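Local coordinates for signal transduction histidine-protein kinase/phosphatase MprB (PDB 6BLK) that binds ATP with magnesium, probably autophosphorylates on a histidine as a two-component sensor kinase, and probably also acts as a phosphatase, at residues A[32-37]-A[71-76]. Residues are numbered along the deposited sequence; the frame is centred on the assembly and turned at random.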
ATOM      1  N   GLU A  32       7.379   5.148  -9.422  1.00 18.42           N
ATOM      2  CA  GLU A  32       7.231   4.452 -10.687  1.00 20.49           C
ATOM      3  C   GLU A  32       5.843   3.840 -10.700  1.00 17.57           C
ATOM      4  O   GLU A  32       5.597   2.838 -10.017  1.00 20.92           O
ATOM      5  CB  GLU A  32       8.310   3.383 -10.849  1.00 21.96           C
ATOM      6  CG  GLU A  32       9.722   3.965 -10.847  1.00 36.92           C
ATOM      7  CD  GLU A  32      10.806   2.908 -10.891  1.00 41.18           C
ATOM      8  OE1 GLU A  32      10.656   1.864 -10.221  1.00 50.64           O
ATOM      9  OE2 GLU A  32      11.818   3.130 -11.596  1.00 52.27           O
ATOM     10  N   VAL A  33       4.937   4.439 -11.470  1.00 21.46           N
ATOM     11  CA  VAL A  33       3.513   4.161 -11.362  1.00 15.28           C
ATOM     12  C   VAL A  33       3.063   3.445 -12.620  1.00 20.95           C
ATOM     13  O   VAL A  33       3.318   3.907 -13.737  1.00 22.66           O
ATOM     14  CB  VAL A  33       2.700   5.447 -11.118  1.00 17.59           C
ATOM     15  CG1 VAL A  33       1.245   5.139 -10.871  1.00 23.04           C
ATOM     16  CG2 VAL A  33       3.255   6.181  -9.957  1.00 20.10           C
ATOM     17  N   THR A  34       2.457   2.277 -12.436  1.00 13.82           N
ATOM     18  CA  THR A  34       1.896   1.494 -13.535  1.00 10.61           C
ATOM     19  C   THR A  34       0.535   0.977 -13.065  1.00 14.32           C
ATOM     20  O   THR A  34       0.476  -0.010 -12.332  1.00 18.50           O
ATOM     21  CB  THR A  34       2.805   0.337 -13.923  1.00 14.05           C
ATOM     22  OG1 THR A  34       4.151   0.816 -14.085  1.00 28.71           O
ATOM     23  CG2 THR A  34       2.341  -0.293 -15.214  1.00 26.70           C
ATOM     24  N   VAL A  35      -0.549   1.622 -13.490  1.00 17.30           N
ATOM     25  CA  VAL A  35      -1.883   1.337 -12.945  1.00 11.96           C
ATOM     26  C   VAL A  35      -2.817   0.985 -14.095  1.00 13.97           C
ATOM     27  O   VAL A  35      -3.140   1.836 -14.935  1.00 19.86           O
ATOM     28  CB  VAL A  35      -2.416   2.520 -12.122  1.00 14.97           C
ATOM     29  CG1 VAL A  35      -3.806   2.315 -11.626  1.00 15.37           C
ATOM     30  CG2 VAL A  35      -1.511   2.724 -10.921  1.00 18.62           C
ATOM     31  N   THR A  36      -3.235  -0.274 -14.150  1.00 13.80           N
ATOM     32  CA  THR A  36      -4.268  -0.603 -15.115  0.52 15.02           C
ATOM     33  C   THR A  36      -5.622  -0.107 -14.599  1.00 15.90           C
ATOM     34  O   THR A  36      -5.889  -0.144 -13.401  1.00 15.23           O
ATOM     35  CB  THR A  36      -4.319  -2.106 -15.388  0.52 18.57           C
ATOM     36  OG1 THR A  36      -4.889  -2.342 -16.691  0.52 18.22           O
ATOM     37  CG2 THR A  36      -5.152  -2.833 -14.356  0.52 14.16           C
ATOM     38  N   PRO A  37      -6.482   0.400 -15.492  1.00 15.16           N
ATOM     39  CA  PRO A  37      -7.811   0.872 -15.057  1.00 10.30           C
ATOM     40  C   PRO A  37      -8.617  -0.228 -14.380  1.00 11.16           C
ATOM     41  O   PRO A  37      -8.893  -1.286 -14.973  1.00 15.92           O
ATOM     42  CB  PRO A  37      -8.481   1.323 -16.360  1.00 16.44           C
ATOM     43  CG  PRO A  37      -7.304   1.696 -17.255  1.00 14.68           C
ATOM     44  CD  PRO A  37      -6.231   0.717 -16.911  1.00 18.07           C
ATOM     45  N   ARG A  71       2.131  -0.444  -8.531  1.00 13.18           N
ATOM     46  CA  ARG A  71       1.735  -1.242  -9.680  1.00  8.69           C
ATOM     47  C   ARG A  71       0.387  -1.870  -9.400  1.00 12.01           C
ATOM     48  O   ARG A  71       0.161  -2.417  -8.328  1.00 14.16           O
ATOM     49  CB  ARG A  71       2.754  -2.343 -10.012  1.00 12.27           C
ATOM     50  CG  ARG A  71       4.241  -1.974  -9.851  1.00 22.69           C
ATOM     51  CD  ARG A  71       4.851  -1.268 -11.018  1.00 30.41           C
ATOM     52  NE  ARG A  71       6.283  -1.052 -10.810  1.00 31.85           N
ATOM     53  CZ  ARG A  71       7.028  -0.249 -11.563  1.00 33.39           C
ATOM     54  NH1 ARG A  71       6.480   0.412 -12.576  1.00 28.84           N
ATOM     55  NH2 ARG A  71       8.320  -0.119 -11.309  1.00 37.21           N
ATOM     56  N   LEU A  72      -0.509  -1.776 -10.361  1.00 11.67           N
ATOM     57  CA  LEU A  72      -1.820  -2.391 -10.224  1.00  9.20           C
ATOM     58  C   LEU A  72      -2.093  -3.122 -11.527  1.00 14.37           C
ATOM     59  O   LEU A  72      -2.163  -2.502 -12.595  1.00 14.12           O
ATOM     60  CB  LEU A  72      -2.916  -1.358  -9.893  1.00 10.22           C
ATOM     61  CG  LEU A  72      -4.291  -1.906  -9.521  1.00 12.78           C
ATOM     62  CD1 LEU A  72      -5.086  -0.821  -8.814  1.00 17.37           C
ATOM     63  CD2 LEU A  72      -4.998  -2.329 -10.764  1.00 20.25           C
ATOM     64  N   TYR A  73      -2.236  -4.439 -11.436  1.00 11.68           N
ATOM     65  CA  TYR A  73      -2.495  -5.280 -12.589  1.00 13.96           C
ATOM     66  C   TYR A  73      -3.652  -6.202 -12.275  1.00 13.74           C
ATOM     67  O   TYR A  73      -3.775  -6.677 -11.150  1.00 13.34           O
ATOM     68  CB  TYR A  73      -1.278  -6.116 -12.938  1.00 15.03           C
ATOM     69  CG  TYR A  73      -0.163  -5.370 -13.603  1.00 13.94           C
ATOM     70  CD1 TYR A  73      -0.252  -5.010 -14.943  1.00 20.68           C
ATOM     71  CD2 TYR A  73       0.985  -5.043 -12.909  1.00 18.26           C
ATOM     72  CE1 TYR A  73       0.791  -4.332 -15.567  1.00 22.85           C
ATOM     73  CE2 TYR A  73       2.001  -4.380 -13.507  1.00 21.58           C
ATOM     74  CZ  TYR A  73       1.909  -4.018 -14.826  1.00 16.60           C
ATOM     75  OH  TYR A  73       2.997  -3.351 -15.382  1.00 27.30           O
ATOM     76  N   GLN A  74      -4.465  -6.480 -13.287  1.00 12.85           N
ATOM     77  CA  GLN A  74      -5.496  -7.512 -13.179  1.00 11.08           C
ATOM     78  C   GLN A  74      -4.843  -8.893 -13.097  1.00 13.71           C
ATOM     79  O   GLN A  74      -3.915  -9.190 -13.840  1.00 19.92           O
ATOM     80  CB  GLN A  74      -6.412  -7.459 -14.402  1.00 13.88           C
ATOM     81  CG  GLN A  74      -7.576  -8.457 -14.349  1.00 13.55           C
ATOM     82  CD  GLN A  74      -8.623  -8.220 -15.409  1.00 14.33           C
ATOM     83  OE1 GLN A  74      -8.455  -7.401 -16.304  1.00 17.42           O
ATOM     84  NE2 GLN A  74      -9.735  -8.954 -15.307  1.00 16.54           N
ATOM     85  N   ILE A  75      -5.319  -9.744 -12.191  1.00 13.25           N
ATOM     86  CA  ILE A  75      -4.765 -11.084 -12.022  1.00 18.40           C
ATOM     87  C   ILE A  75      -5.764 -12.203 -12.328  1.00 21.45           C
ATOM     88  O   ILE A  75      -5.332 -13.352 -12.500  1.00 27.85           O
ATOM     89  CB  ILE A  75      -4.168 -11.274 -10.603  1.00 18.71           C
ATOM     90  CG1 ILE A  75      -5.260 -11.110  -9.519  1.00 23.09           C
ATOM     91  CG2 ILE A  75      -3.030 -10.320 -10.384  1.00 18.46           C
ATOM     92  CD1 ILE A  75      -4.819 -11.495  -8.097  1.00 24.73           C
ATOM     93  N   ASP A  76      -7.079 -11.921 -12.426  1.00 18.14           N
ATOM     94  CA  ASP A  76      -8.118 -12.841 -12.908  1.00 19.29           C
ATOM     95  C   ASP A  76      -9.350 -12.027 -13.331  1.00 21.83           C
ATOM     96  O   ASP A  76      -9.350 -10.788 -13.213  1.00 17.85           O
ATOM     97  CB  ASP A  76      -8.428 -13.913 -11.843  1.00 26.11           C
ATOM     98  CG  ASP A  76      -9.036 -13.359 -10.580  1.00 26.58           C
ATOM     99  OD1 ASP A  76     -10.079 -12.700 -10.650  1.00 22.34           O
ATOM    100  OD2 ASP A  76      -8.474 -13.614  -9.493  1.00 45.06           O
TER
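Arg71 lays its guanidinium over the backbone of Glu32, with Glu32 O 3.6 Å above the guanidinium plane and displaced from the centre of the group. The arginine chain bends at chi2 (-84°), which turns CD back toward Thr34. NH1 then donates to Thr34 OG1 at 2.8 Å. The hydroxyl oxygen lies in the guanidinium plane, but the N-H...O angle is only 141°. On the other terminal nitrogen, NH2 forms a long salt bridge of 3.3 Å to Glu32 OE1. The carboxylate and guanidinium planes are 44° apart, so the two groups do not meet flat. The stronger partner of Glu32 is Arg67, whose NH1 makes a salt bridge to the same OE1. On the Thr34 and Arg71 side of the sheet, Thr34 CG2 comes obliquely to the Tyr73 ring, 3.1 Å from Tyr73 OH.

The backbones run parallel, and Thr34 bridges Arg71 while Val35 bridges Leu72. Leu72 N donates to Thr34 O at 2.8 Å, and Thr36 N donates to Leu72 O at 2.9 Å. On the other face, Val35 CG1 meets Leu72 CB at 4.2 Å, and both side chains pack on Ile15 of helix 11-25.

The two strands belong to a beta-alpha-beta unit, with helix 44-60 connecting them in the chain, in the ATPase domain of the kinase. This helix carries Asn57, which binds ATP and magnesium. The chemistry is split by face: apolar contacts toward helix 11-25, and charged and hydroxyl groups on the other side. With salt bridges to both Arg67 and Arg71, the Glu32 carboxylate is probably favoured as the anion.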